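Local structure of isomaltodextranase (Arthrobacter globiformis, 5AWO) at residues 228-233 / 254-259; 195-200 / 261-266; 240-245 / 310-315; 170-175 / 180-185. The protein catalyses the hydrolysis of (1->6)-alpha-D-glucosidic linkages in polysaccharides, removing successive isomaltose units from the non-reducing ends of the chains. One frame throughout, in Å; residues are numbered along the deposited sequence.

Contact 1 of 4, residues 228-233 / 254-259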
loop_
_atom_site.group_PDB
_atom_site.type_symbol
_atom_site.label_atom_id
_atom_site.label_comp_id
_atom_site.label_asym_id
_atom_site.label_seq_id
_atom_site.Cartn_x
_atom_site.Cartn_y
_atom_site.Cartn_z
ATOM N N LEU A 228 -0.559 -9.034 -18.734
ATOM C CA LEU A 228 0.342 -8.421 -19.689
ATOM C C LEU A 228 0.303 -6.887 -19.589
ATOM O O LEU A 228 1.344 -6.226 -19.506
ATOM C CB LEU A 228 -0.066 -8.868 -21.094
ATOM C CG LEU A 228 0.777 -8.330 -22.241
ATOM C CD1 LEU A 228 2.198 -8.835 -22.097
ATOM C CD2 LEU A 228 0.177 -8.783 -23.562
ATOM N N ALA A 229 -0.899 -6.332 -19.585
ATOM C CA ALA A 229 -1.092 -4.883 -19.473
ATOM C C ALA A 229 -0.433 -4.323 -18.211
ATOM O O ALA A 229 0.272 -3.322 -18.262
ATOM C CB ALA A 229 -2.561 -4.534 -19.509
ATOM N N LEU A 230 -0.689 -4.968 -17.081
ATOM C CA LEU A 230 -0.042 -4.546 -15.834
ATOM C C LEU A 230 1.469 -4.587 -15.904
ATOM O O LEU A 230 2.129 -3.688 -15.389
ATOM C CB LEU A 230 -0.557 -5.321 -14.639
ATOM C CG LEU A 230 -2.002 -5.068 -14.210
ATOM C CD1 LEU A 230 -2.305 -5.957 -13.011
ATOM C CD2 LEU A 230 -2.292 -3.595 -13.932
ATOM N N SER A 231 2.017 -5.611 -16.587
ATOM C CA SER A 231 3.484 -5.695 -16.699
ATOM C C SER A 231 4.054 -4.534 -17.504
ATOM O O SER A 231 5.075 -3.945 -17.153
ATOM C CB SER A 231 3.961 -7.038 -17.260
ATOM O OG SER A 231 3.642 -7.224 -18.638
ATOM N N TRP A 232 3.329 -4.132 -18.544
ATOM C CA TRP A 232 3.774 -3.003 -19.344
ATOM C C TRP A 232 3.796 -1.701 -18.543
ATOM O O TRP A 232 4.707 -0.878 -18.641
ATOM C CB TRP A 232 2.841 -2.810 -20.536
ATOM C CG TRP A 232 2.898 -3.876 -21.591
ATOM C CD1 TRP A 232 3.849 -4.846 -21.750
ATOM C CD2 TRP A 232 1.950 -4.069 -22.643
ATOM N NE1 TRP A 232 3.556 -5.612 -22.858
ATOM C CE2 TRP A 232 2.397 -5.148 -23.422
ATOM C CE3 TRP A 232 0.792 -3.403 -23.020
ATOM C CZ2 TRP A 232 1.698 -5.590 -24.548
ATOM C CZ3 TRP A 232 0.086 -3.857 -24.136
ATOM C CH2 TRP A 232 0.555 -4.928 -24.880
ATOM N N ILE A 233 2.731 -1.497 -17.766
ATOM C CA ILE A 233 2.587 -0.292 -16.930
ATOM C C ILE A 233 3.717 -0.199 -15.873
ATOM O O ILE A 233 4.343 0.839 -15.704
ATOM C CB ILE A 233 1.189 -0.285 -16.263
ATOM C CG1 ILE A 233 0.081 -0.114 -17.317
ATOM C CG2 ILE A 233 1.083 0.784 -15.198
ATOM C CD1 ILE A 233 -1.327 -0.450 -16.826
ATOM N N GLY A 254 -4.467 -11.405 -4.932
ATOM C CA GLY A 254 -3.827 -10.204 -5.418
ATOM C C GLY A 254 -2.532 -10.370 -6.210
ATOM O O GLY A 254 -1.738 -9.429 -6.285
ATOM N N SER A 255 -2.329 -11.527 -6.844
ATOM C CA SER A 255 -1.019 -11.813 -7.416
ATOM C C SER A 255 -0.566 -10.835 -8.520
ATOM O O SER A 255 0.580 -10.408 -8.524
ATOM C CB SER A 255 -0.977 -13.253 -7.939
ATOM O OG SER A 255 -1.885 -13.439 -8.985
ATOM N N ALA A 256 -1.461 -10.507 -9.439
ATOM C CA ALA A 256 -1.108 -9.639 -10.564
ATOM C C ALA A 256 -0.834 -8.217 -10.098
ATOM O O ALA A 256 0.102 -7.532 -10.577
ATOM C CB ALA A 256 -2.192 -9.676 -11.621
ATOM N N GLU A 257 -1.652 -7.756 -9.155
ATOM C CA GLU A 257 -1.498 -6.410 -8.611
ATOM C C GLU A 257 -0.239 -6.256 -7.772
ATOM O O GLU A 257 0.494 -5.270 -7.871
ATOM C CB GLU A 257 -2.776 -6.063 -7.821
ATOM C CG GLU A 257 -4.044 -6.004 -8.695
ATOM C CD GLU A 257 -4.769 -7.323 -8.903
ATOM O OE1 GLU A 257 -4.309 -8.362 -8.385
ATOM O OE2 GLU A 257 -5.810 -7.314 -9.604
ATOM N N LEU A 258 0.047 -7.267 -6.959
ATOM C CA LEU A 258 1.270 -7.286 -6.162
ATOM C C LEU A 258 2.515 -7.260 -7.068
ATOM O O LEU A 258 3.493 -6.555 -6.792
ATOM C CB LEU A 258 1.266 -8.535 -5.302
ATOM C CG LEU A 258 2.529 -8.832 -4.523
ATOM C CD1 LEU A 258 2.775 -7.774 -3.467
ATOM C CD2 LEU A 258 2.348 -10.198 -3.904
ATOM N N ALA A 259 2.454 -8.036 -8.152
ATOM C CA ALA A 259 3.606 -8.146 -9.088
ATOM C C ALA A 259 3.891 -6.857 -9.833
ATOM O O ALA A 259 5.025 -6.641 -10.268
ATOM C CB ALA A 259 3.359 -9.259 -10.088
#
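Leu230 on helix 223-237 meets Ala256 and Glu257 on helix 251-260 where these two successive outer helices of the TIM barrel lie against each other. The contact is small and entirely buried, with 7.4 Å between Leu230 CA and Ala256 CA. Leu230 contributes more than half of the buried area. Its CG sits anti to the carbonyl carbon (chi1 -69°), which sends the side chain across the gap and leaves the touching to one methyl. That methyl, CD1, packs against the Ala256 side chain at 4.0 Å from Ala256 CB, and against backbone as well, 3.8 Å from Ala256 O. Helix 251-260 is kinked at Ala256 and Glu257, whose N atoms make no bond to the preceding turn, and the Leu230 methyl lies against the backbone there. Glu257 adds mainly its backbone, since its CB points away from Leu230. Its carboxylate turns elsewhere: OE2 is hydrogen-bonded to the hydroxyl of Tyr226, on the facing helix, and to Met250 N. What Glu257 offers to the leucine is its amide, with Leu230 CD1 4.3 Å from Glu257 N.

Contact 2 of 4, residues 195-200 / 261-266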
loop_
_atom_site.group_PDB
_atom_site.type_symbol
_atom_site.label_atom_id
_atom_site.label_comp_id
_atom_site.label_asym_id
_atom_site.label_seq_id
_atom_site.Cartn_x
_atom_site.Cartn_y
_atom_site.Cartn_z
ATOM N N VAL A 195 4.987 13.827 -13.076
ATOM C CA VAL A 195 3.973 13.198 -12.207
ATOM C C VAL A 195 4.573 12.067 -11.363
ATOM O O VAL A 195 5.129 11.116 -11.901
ATOM C CB VAL A 195 2.847 12.662 -13.111
ATOM C CG1 VAL A 195 1.854 11.806 -12.338
ATOM C CG2 VAL A 195 2.126 13.788 -13.789
ATOM N N PRO A 196 4.468 12.140 -10.014
ATOM C CA PRO A 196 4.990 11.076 -9.194
ATOM C C PRO A 196 3.970 9.990 -8.824
ATOM O O PRO A 196 4.336 9.034 -8.183
ATOM C CB PRO A 196 5.416 11.812 -7.922
ATOM C CG PRO A 196 4.377 12.859 -7.783
ATOM C CD PRO A 196 4.080 13.307 -9.192
ATOM N N TYR A 197 2.735 10.135 -9.288
ATOM C CA TYR A 197 1.636 9.311 -8.817
ATOM C C TYR A 197 0.613 9.175 -9.946
ATOM O O TYR A 197 -0.008 10.161 -10.360
ATOM C CB TYR A 197 0.994 10.004 -7.628
ATOM C CG TYR A 197 -0.069 9.212 -6.884
ATOM C CD1 TYR A 197 0.269 8.120 -6.119
ATOM C CD2 TYR A 197 -1.393 9.600 -6.945
ATOM C CE1 TYR A 197 -0.689 7.420 -5.399
ATOM C CE2 TYR A 197 -2.363 8.904 -6.226
ATOM C CZ TYR A 197 -1.997 7.830 -5.463
ATOM O OH TYR A 197 -2.951 7.136 -4.731
ATOM N N LEU A 198 0.436 7.940 -10.425
ATOM C CA LEU A 198 -0.546 7.634 -11.470
ATOM C C LEU A 198 -1.613 6.694 -10.899
ATOM O O LEU A 198 -1.299 5.601 -10.425
ATOM C CB LEU A 198 0.149 7.025 -12.684
ATOM C CG LEU A 198 -0.773 6.690 -13.852
ATOM C CD1 LEU A 198 -1.374 7.946 -14.432
ATOM C CD2 LEU A 198 -0.043 5.874 -14.925
ATOM N N ARG A 199 -2.857 7.149 -10.951
ATOM C CA ARG A 199 -3.998 6.454 -10.326
ATOM C C ARG A 199 -4.866 5.827 -11.406
ATOM O O ARG A 199 -5.506 6.529 -12.172
ATOM C CB ARG A 199 -4.788 7.427 -9.447
ATOM C CG ARG A 199 -5.846 6.759 -8.573
ATOM C CD ARG A 199 -6.264 7.670 -7.431
ATOM N NE ARG A 199 -7.246 7.091 -6.510
ATOM C CZ ARG A 199 -6.948 6.340 -5.484
ATOM N NH1 ARG A 199 -5.699 5.952 -5.237
ATOM N NH2 ARG A 199 -7.942 5.931 -4.697
ATOM N N ILE A 200 -4.846 4.488 -11.427
ATOM C CA ILE A 200 -5.363 3.712 -12.557
ATOM C C ILE A 200 -6.607 2.953 -12.083
ATOM O O ILE A 200 -6.493 1.975 -11.348
ATOM C CB ILE A 200 -4.314 2.714 -13.035
ATOM C CG1 ILE A 200 -3.013 3.450 -13.402
ATOM C CG2 ILE A 200 -4.873 1.904 -14.184
ATOM C CD1 ILE A 200 -1.903 2.517 -13.851
ATOM N N GLY A 261 2.169 -3.389 -9.125
ATOM C CA GLY A 261 1.724 -2.138 -8.562
ATOM C C GLY A 261 2.375 -1.759 -7.260
ATOM O O GLY A 261 3.076 -2.577 -6.651
ATOM N N ASP A 262 2.121 -0.523 -6.844
ATOM C CA ASP A 262 2.552 -0.026 -5.520
ATOM C C ASP A 262 1.403 0.036 -4.511
ATOM O O ASP A 262 1.617 -0.314 -3.363
ATOM C CB ASP A 262 3.238 1.331 -5.653
ATOM C CG ASP A 262 4.471 1.278 -6.534
ATOM O OD1 ASP A 262 5.290 0.362 -6.305
ATOM O OD2 ASP A 262 4.592 2.169 -7.383
ATOM N N LEU A 263 0.233 0.500 -4.958
ATOM C CA LEU A 263 -0.936 0.655 -4.076
ATOM C C LEU A 263 -2.084 -0.130 -4.659
ATOM O O LEU A 263 -2.251 -0.179 -5.881
ATOM C CB LEU A 263 -1.391 2.117 -4.009
ATOM C CG LEU A 263 -0.709 3.038 -2.999
ATOM C CD1 LEU A 263 0.764 3.321 -3.311
ATOM C CD2 LEU A 263 -1.497 4.341 -2.920
ATOM N N VAL A 264 -2.895 -0.735 -3.771
ATOM C CA VAL A 264 -4.179 -1.321 -4.153
ATOM C C VAL A 264 -5.314 -0.811 -3.267
ATOM O O VAL A 264 -5.204 -0.787 -2.036
ATOM C CB VAL A 264 -4.200 -2.858 -4.100
ATOM C CG1 VAL A 264 -3.392 -3.415 -5.266
ATOM C CG2 VAL A 264 -3.724 -3.391 -2.744
ATOM N N ARG A 265 -6.404 -0.380 -3.895
ATOM C CA ARG A 265 -7.618 -0.074 -3.101
ATOM C C ARG A 265 -8.142 -1.309 -2.400
ATOM O O ARG A 265 -8.290 -2.358 -3.025
ATOM C CB ARG A 265 -8.701 0.530 -3.989
ATOM C CG ARG A 265 -8.597 2.034 -4.151
ATOM C CD ARG A 265 -9.265 2.808 -2.993
ATOM N NE ARG A 265 -10.686 2.464 -2.992
ATOM C CZ ARG A 265 -11.559 2.868 -3.917
ATOM N NH1 ARG A 265 -11.223 3.784 -4.811
ATOM N NH2 ARG A 265 -12.771 2.324 -3.965
ATOM N N ILE A 266 -8.511 -1.133 -1.127
ATOM C CA ILE A 266 -9.018 -2.228 -0.312
ATOM C C ILE A 266 -10.453 -2.042 0.169
ATOM O O ILE A 266 -10.936 -2.844 0.977
ATOM C CB ILE A 266 -8.043 -2.539 0.838
ATOM C CG1 ILE A 266 -7.721 -1.323 1.732
ATOM C CG2 ILE A 266 -6.765 -3.144 0.268
ATOM C CD1 ILE A 266 -8.890 -0.612 2.359
#
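Tyr197 and Leu263 make the close apolar part of this contact, reaching across from strands 197-200 and 263-265, which are both neighbours of strand 242-245 and do not pair with each other. Leu263 CD2 comes to the edge of the phenol, near the ring plane, 3.6 Å from Tyr197 OH and 4.0 Å from Tyr197 CE1, and the two side chains cross at about a right angle. The ring reaches this far because CG lies anti to the backbone N (chi1 -173°). Its hydroxyl is hydrogen-bonded to Tyr40 OH. The looser part is polar. Arg199, extended from CG to NE, brings NH2 to within 3.8 Å of Arg265 CD, and that NH2 lies in plane at the edge of the Arg265 guanidinium, 3.9 Å from Arg265 NH1. A shared anion explains the closeness: Asp316 OD1 forms salt bridges with both Arg199 NH2 and Arg265 NH1, while Arg199 NH1 pairs with Asp314. The Arg265 side chain is about 6 Å from that of Asp201, the probable nucleophile, and Asp262, just before strand 263-265, is the probable proton donor. Side chains reaching inward past a middle strand in this way line the interior of the (beta/alpha)8 barrel, the catalytic fold of glycoside hydrolase family 27.

Contact 3 of 4, residues 240-245 / 310-315; sequences DMEVSL and QLILDG
Strands 242-245 and 312-314 run parallel in the barrel sheet with strand 263-265 between them, so the nearest backbone pair, Ser244 CA and Asp314 CA, is 8.4 Å apart and side chains and a water must span the gap. At the start of the strands, Glu242 meets Ile312. The glutamate is extended beyond CG, with CG anti to the backbone N (chi1 -167°), and its OE2 ends 3.9 Å from Ile312 CD1, the two side chains crossing at about a right angle. Leu263 of the intervening strand touches both of them. Further along, Asp314 points toward Ser244, but Ser244 OG and Asp314 OD2 stay 4.1 Å apart. A water bridges the interval and holds three groups together. It accepts from Ser244 OG at 2.7 Å, then donates to Asp314 OD2 at 2.7 Å and to Leu245 O at 3.0 Å, so that the end of one strand is tied to the carboxylate of the other. Asp314 has further partners: OD2 forms a salt bridge with Arg199 NH1, and OD1 accepts from Asp316 N. Close by, Val243 N is hydrogen-bonded to OD2 of Asp262, the probable proton donor. Strand 242-245 is flanked in the sheet by 197-200 as well as 263-265. Helix 251-260, the connection of the beta-alpha-beta unit from 242-245 to 263-265, packs on the opposite side of the sheet from the water, with Glu257 against Leu245 and Leu258 against Leu311.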
loop_
_atom_site.group_PDB
_atom_site.type_symbol
_atom_site.label_atom_id
_atom_site.label_comp_id
_atom_site.label_asym_id
_atom_site.label_seq_id
_atom_site.Cartn_x
_atom_site.Cartn_y
_atom_site.Cartn_z
ATOM N N ASP A 240 10.322 5.978 -10.880
ATOM C CA ASP A 240 10.093 7.401 -10.765
ATOM C C ASP A 240 8.643 7.758 -10.465
ATOM O O ASP A 240 8.374 8.812 -9.917
ATOM C CB ASP A 240 10.589 8.159 -12.016
ATOM C CG ASP A 240 12.120 8.276 -12.052
ATOM O OD1 ASP A 240 12.785 7.419 -11.499
ATOM O OD2 ASP A 240 12.651 9.230 -12.624
ATOM N N MET A 241 7.722 6.879 -10.852
ATOM C CA MET A 241 6.287 7.155 -10.741
ATOM C C MET A 241 5.601 5.993 -10.051
ATOM O O MET A 241 5.783 4.827 -10.373
ATOM C CB MET A 241 5.668 7.382 -12.114
ATOM C CG MET A 241 4.239 7.940 -12.014
ATOM S SD MET A 241 3.629 8.561 -13.607
ATOM C CE MET A 241 3.535 6.947 -14.401
ATOM N N GLU A 242 4.817 6.352 -9.028
ATOM C CA GLU A 242 4.101 5.388 -8.201
ATOM C C GLU A 242 2.826 4.908 -8.889
ATOM O O GLU A 242 2.079 5.700 -9.451
ATOM C CB GLU A 242 3.780 6.046 -6.842
ATOM C CG GLU A 242 3.310 5.066 -5.764
ATOM C CD GLU A 242 3.397 5.643 -4.356
ATOM O OE1 GLU A 242 3.213 6.866 -4.181
ATOM O OE2 GLU A 242 3.665 4.824 -3.447
ATOM N N VAL A 243 2.599 3.602 -8.832
ATOM C CA VAL A 243 1.497 2.964 -9.549
ATOM C C VAL A 243 0.388 2.607 -8.545
ATOM O O VAL A 243 0.557 1.682 -7.738
ATOM C CB VAL A 243 2.002 1.701 -10.297
ATOM C CG1 VAL A 243 0.870 0.931 -10.958
ATOM C CG2 VAL A 243 3.070 2.058 -11.352
ATOM N N SER A 244 -0.714 3.351 -8.620
ATOM C CA SER A 244 -1.915 3.121 -7.793
ATOM C C SER A 244 -2.973 2.391 -8.587
ATOM O O SER A 244 -3.397 2.840 -9.656
ATOM C CB SER A 244 -2.447 4.463 -7.296
ATOM O OG SER A 244 -3.789 4.375 -6.883
ATOM N N LEU A 245 -3.367 1.227 -8.071
ATOM C CA LEU A 245 -4.340 0.381 -8.738
ATOM C C LEU A 245 -5.690 0.483 -8.021
ATOM O O LEU A 245 -5.802 0.245 -6.813
ATOM C CB LEU A 245 -3.828 -1.059 -8.752
ATOM C CG LEU A 245 -2.470 -1.276 -9.455
ATOM C CD1 LEU A 245 -2.069 -2.741 -9.336
ATOM C CD2 LEU A 245 -2.461 -0.801 -10.887
ATOM N N GLN A 310 6.170 -5.074 -0.606
ATOM C CA GLN A 310 4.934 -5.762 -0.997
ATOM C C GLN A 310 3.959 -4.692 -1.530
ATOM O O GLN A 310 4.348 -3.943 -2.398
ATOM C CB GLN A 310 4.403 -6.612 0.168
ATOM C CG GLN A 310 5.429 -7.622 0.685
ATOM C CD GLN A 310 5.897 -8.588 -0.403
ATOM O OE1 GLN A 310 5.071 -9.157 -1.141
ATOM N NE2 GLN A 310 7.221 -8.778 -0.492
ATOM N N LEU A 311 2.755 -4.558 -0.964
ATOM C CA LEU A 311 1.830 -3.529 -1.418
ATOM C C LEU A 311 1.558 -2.512 -0.301
ATOM O O LEU A 311 1.542 -2.854 0.899
ATOM C CB LEU A 311 0.513 -4.146 -1.848
ATOM C CG LEU A 311 0.508 -4.773 -3.241
ATOM C CD1 LEU A 311 -0.697 -5.658 -3.409
ATOM C CD2 LEU A 311 0.566 -3.691 -4.307
ATOM N N ILE A 312 1.342 -1.278 -0.708
ATOM C CA ILE A 312 0.707 -0.275 0.149
ATOM C C ILE A 312 -0.814 -0.378 -0.011
ATOM O O ILE A 312 -1.334 -0.373 -1.128
ATOM C CB ILE A 312 1.222 1.140 -0.172
ATOM C CG1 ILE A 312 2.688 1.285 0.240
ATOM C CG2 ILE A 312 0.389 2.206 0.545
ATOM C CD1 ILE A 312 3.422 2.428 -0.369
ATOM N N LEU A 313 -1.522 -0.557 1.097
ATOM C CA LEU A 313 -2.983 -0.636 1.063
ATOM C C LEU A 313 -3.609 0.751 1.070
ATOM O O LEU A 313 -3.230 1.610 1.848
ATOM C CB LEU A 313 -3.486 -1.486 2.231
ATOM C CG LEU A 313 -2.837 -2.852 2.403
ATOM C CD1 LEU A 313 -3.510 -3.636 3.519
ATOM C CD2 LEU A 313 -2.831 -3.672 1.118
ATOM N N ASP A 314 -4.562 0.941 0.166
ATOM C CA ASP A 314 -5.160 2.233 -0.112
ATOM C C ASP A 314 -6.590 2.261 0.382
ATOM O O ASP A 314 -7.437 1.590 -0.176
ATOM C CB ASP A 314 -5.060 2.479 -1.627
ATOM C CG ASP A 314 -5.727 3.762 -2.116
ATOM O OD1 ASP A 314 -6.185 4.584 -1.317
ATOM O OD2 ASP A 314 -5.775 3.927 -3.368
ATOM N N GLY A 315 -6.837 3.055 1.430
ATOM C CA GLY A 315 -8.175 3.238 1.976
ATOM C C GLY A 315 -8.976 4.355 1.361
ATOM O O GLY A 315 -9.996 4.753 1.912
HETATM O O HOH W 1 -4.513 2.397 -5.211
#

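Contact 4 of 4, residues 170-175 / 180-185; sequences YWLDVT and KEYVQG
Leu172 of segment 170-175 faces Val183 and Tyr182 on helix 179-192, and the interaction between the two segments is wholly apolar. Leu172 supplies about half of the buried area. Its CG is anti to the backbone N (chi1 171°), which carries the isobutyl end to the helix, where CD2 does the touching. CD2 lies against the Val183 side chain at CG2, though that pair is modelled too close for its spacing to be trusted. The same methyl lies 4.3 Å from Tyr182 CD2, at an oblique approach to the ring. Hydrogen bonds shape each segment separately. After Leu172, Asp173 closes an Asx turn: its OD1 accepts from Thr175 N at 3.0 Å, with an N-H...O angle of 155°, and from Thr175 OG1 at 2.7 Å. Both donors come from one face of the carboxylate, the amide from well above its plane. On the helix, Gln184 N bonds to Lys180 O at 2.8 Å. Charge enters through Asp173 OD2, in a salt bridge with Lys176, and Glu181 OE2, in one with Arg145. Strand 169-172 pairs antiparallel with 129-131, and Tyr182 OH reaches the carbonyl of Trp129 on that partner strand. Helix 179-192, which leads on to barrel strand 197-200, has helix 223-237 beside it: Trp232 there touches Lys180 and Val174, and its carbonyl accepts from Gln184 NE2.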
loop_
_atom_site.group_PDB
_atom_site.type_symbol
_atom_site.label_atom_id
_atom_site.label_comp_id
_atom_site.label_asym_id
_atom_site.label_seq_id
_atom_site.Cartn_x
_atom_site.Cartn_y
_atom_site.Cartn_z
ATOM N N TYR A 170 -12.657 3.749 -25.601
ATOM C CA TYR A 170 -12.466 2.351 -25.878
ATOM C C TYR A 170 -11.570 1.712 -24.847
ATOM O O TYR A 170 -10.690 2.385 -24.291
ATOM C CB TYR A 170 -11.780 2.146 -27.240
ATOM C CG TYR A 170 -12.629 2.435 -28.442
ATOM C CD1 TYR A 170 -12.679 3.705 -29.003
ATOM C CD2 TYR A 170 -13.379 1.427 -29.038
ATOM C CE1 TYR A 170 -13.476 3.966 -30.117
ATOM C CE2 TYR A 170 -14.171 1.686 -30.150
ATOM C CZ TYR A 170 -14.203 2.953 -30.681
ATOM O OH TYR A 170 -14.991 3.218 -31.792
ATOM N N TRP A 171 -11.722 0.415 -24.624
ATOM C CA TRP A 171 -10.663 -0.351 -24.021
ATOM C C TRP A 171 -9.697 -0.794 -25.123
ATOM O O TRP A 171 -10.109 -1.291 -26.169
ATOM C CB TRP A 171 -11.190 -1.595 -23.314
ATOM C CG TRP A 171 -11.818 -1.366 -21.967
ATOM C CD1 TRP A 171 -13.074 -1.752 -21.577
ATOM C CD2 TRP A 171 -11.200 -0.792 -20.806
ATOM N NE1 TRP A 171 -13.285 -1.418 -20.279
ATOM C CE2 TRP A 171 -12.154 -0.836 -19.769
ATOM C CE3 TRP A 171 -9.945 -0.247 -20.540
ATOM C CZ2 TRP A 171 -11.889 -0.355 -18.476
ATOM C CZ3 TRP A 171 -9.676 0.231 -19.256
ATOM C CH2 TRP A 171 -10.650 0.188 -18.240
ATOM N N LEU A 172 -8.414 -0.596 -24.877
ATOM C CA LEU A 172 -7.351 -1.041 -25.770
ATOM C C LEU A 172 -7.381 -2.526 -25.978
ATOM O O LEU A 172 -7.612 -3.265 -25.051
ATOM C CB LEU A 172 -6.006 -0.642 -25.149
ATOM C CG LEU A 172 -4.743 -1.200 -25.822
ATOM C CD1 LEU A 172 -4.599 -0.534 -27.162
ATOM C CD2 LEU A 172 -3.529 -0.961 -24.944
ATOM N N ASP A 173 -7.138 -2.963 -27.217
ATOM C CA ASP A 173 -6.899 -4.368 -27.511
ATOM C C ASP A 173 -5.404 -4.644 -27.468
ATOM O O ASP A 173 -4.660 -4.310 -28.400
ATOM C CB ASP A 173 -7.465 -4.746 -28.872
ATOM C CG ASP A 173 -7.268 -6.214 -29.188
ATOM O OD1 ASP A 173 -6.662 -6.973 -28.406
ATOM O OD2 ASP A 173 -7.745 -6.601 -30.274
ATOM N N VAL A 174 -4.950 -5.241 -26.372
ATOM C CA VAL A 174 -3.519 -5.490 -26.161
ATOM C C VAL A 174 -2.907 -6.502 -27.132
ATOM O O VAL A 174 -1.675 -6.652 -27.166
ATOM C CB VAL A 174 -3.173 -5.870 -24.693
ATOM C CG1 VAL A 174 -3.632 -4.785 -23.739
ATOM C CG2 VAL A 174 -3.755 -7.223 -24.309
ATOM N N THR A 175 -3.738 -7.190 -27.907
ATOM C CA THR A 175 -3.230 -8.114 -28.936
ATOM C C THR A 175 -2.915 -7.391 -30.255
ATOM O O THR A 175 -2.357 -8.011 -31.169
ATOM C CB THR A 175 -4.227 -9.274 -29.194
ATOM O OG1 THR A 175 -5.365 -8.805 -29.927
ATOM C CG2 THR A 175 -4.663 -9.937 -27.898
ATOM N N LYS A 180 1.737 -2.215 -26.965
ATOM C CA LYS A 180 2.736 -1.984 -25.918
ATOM C C LYS A 180 3.295 -0.573 -25.988
ATOM O O LYS A 180 3.438 0.118 -24.969
ATOM C CB LYS A 180 3.865 -3.021 -25.974
ATOM C CG LYS A 180 4.903 -2.900 -24.855
ATOM C CD LYS A 180 5.931 -4.043 -24.875
ATOM C CE LYS A 180 6.987 -3.940 -23.776
ATOM N NZ LYS A 180 7.829 -5.180 -23.746
ATOM N N GLU A 181 3.658 -0.134 -27.188
ATOM C CA GLU A 181 4.224 1.183 -27.361
ATOM C C GLU A 181 3.225 2.259 -26.927
ATOM O O GLU A 181 3.603 3.265 -26.355
ATOM C CB GLU A 181 4.638 1.396 -28.838
ATOM C CG GLU A 181 5.837 0.551 -29.288
ATOM C CD GLU A 181 5.477 -0.767 -29.915
ATOM O OE1 GLU A 181 4.368 -1.315 -29.689
ATOM O OE2 GLU A 181 6.362 -1.317 -30.671
ATOM N N TYR A 182 1.956 2.049 -27.242
ATOM C CA TYR A 182 0.903 3.002 -26.829
ATOM C C TYR A 182 0.807 3.066 -25.300
ATOM O O TYR A 182 0.901 4.149 -24.728
ATOM C CB TYR A 182 -0.434 2.605 -27.429
ATOM C CG TYR A 182 -1.558 3.463 -26.928
ATOM C CD1 TYR A 182 -1.894 4.654 -27.554
ATOM C CD2 TYR A 182 -2.301 3.079 -25.820
ATOM C CE1 TYR A 182 -2.951 5.442 -27.102
ATOM C CE2 TYR A 182 -3.362 3.861 -25.357
ATOM C CZ TYR A 182 -3.663 5.043 -25.990
ATOM O OH TYR A 182 -4.742 5.827 -25.578
ATOM N N VAL A 183 0.677 1.914 -24.657
ATOM C CA VAL A 183 0.510 1.874 -23.193
ATOM C C VAL A 183 1.737 2.448 -22.492
ATOM O O VAL A 183 1.640 3.317 -21.594
ATOM C CB VAL A 183 0.205 0.453 -22.696
ATOM C CG1 VAL A 183 0.214 0.363 -21.174
ATOM C CG2 VAL A 183 -1.133 -0.026 -23.230
ATOM N N GLN A 184 2.913 1.961 -22.892
ATOM C CA GLN A 184 4.115 2.429 -22.234
ATOM C C GLN A 184 4.388 3.893 -22.490
ATOM O O GLN A 184 4.830 4.614 -21.597
ATOM C CB GLN A 184 5.308 1.565 -22.604
ATOM C CG GLN A 184 5.135 0.149 -22.133
ATOM C CD GLN A 184 6.414 -0.643 -22.098
ATOM O OE1 GLN A 184 7.162 -0.669 -23.086
ATOM N NE2 GLN A 184 6.682 -1.307 -20.988
ATOM N N GLY A 185 4.147 4.347 -23.712
ATOM C CA GLY A 185 4.229 5.757 -24.017
ATOM C C GLY A 185 3.286 6.625 -23.184
ATOM O O GLY A 185 3.632 7.753 -22.847
#

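Following the chain, contact 4 comes first and closes the shortest loop: with four residues between segments 170-175 and 180-185, it joins the small strand 169-172 to the barrel helix 179-192. It is complete before the others open. Contact 2 then opens at 195-200 and closes at 261-266, and contact 1, joining helices 223-237 and 251-260, lies wholly within that span. Contact 3 opens at 240-245, inside both, and closes only at 310-315, so it crosses contact 1 and contact 2. Contacts 2 and 3, with centres 4 Å apart, share the barrel interior through strands 197-200, 242-245, 263-265 and 312-314. Contact 1 packs outside these strands, and Trp232 links it to contact 4.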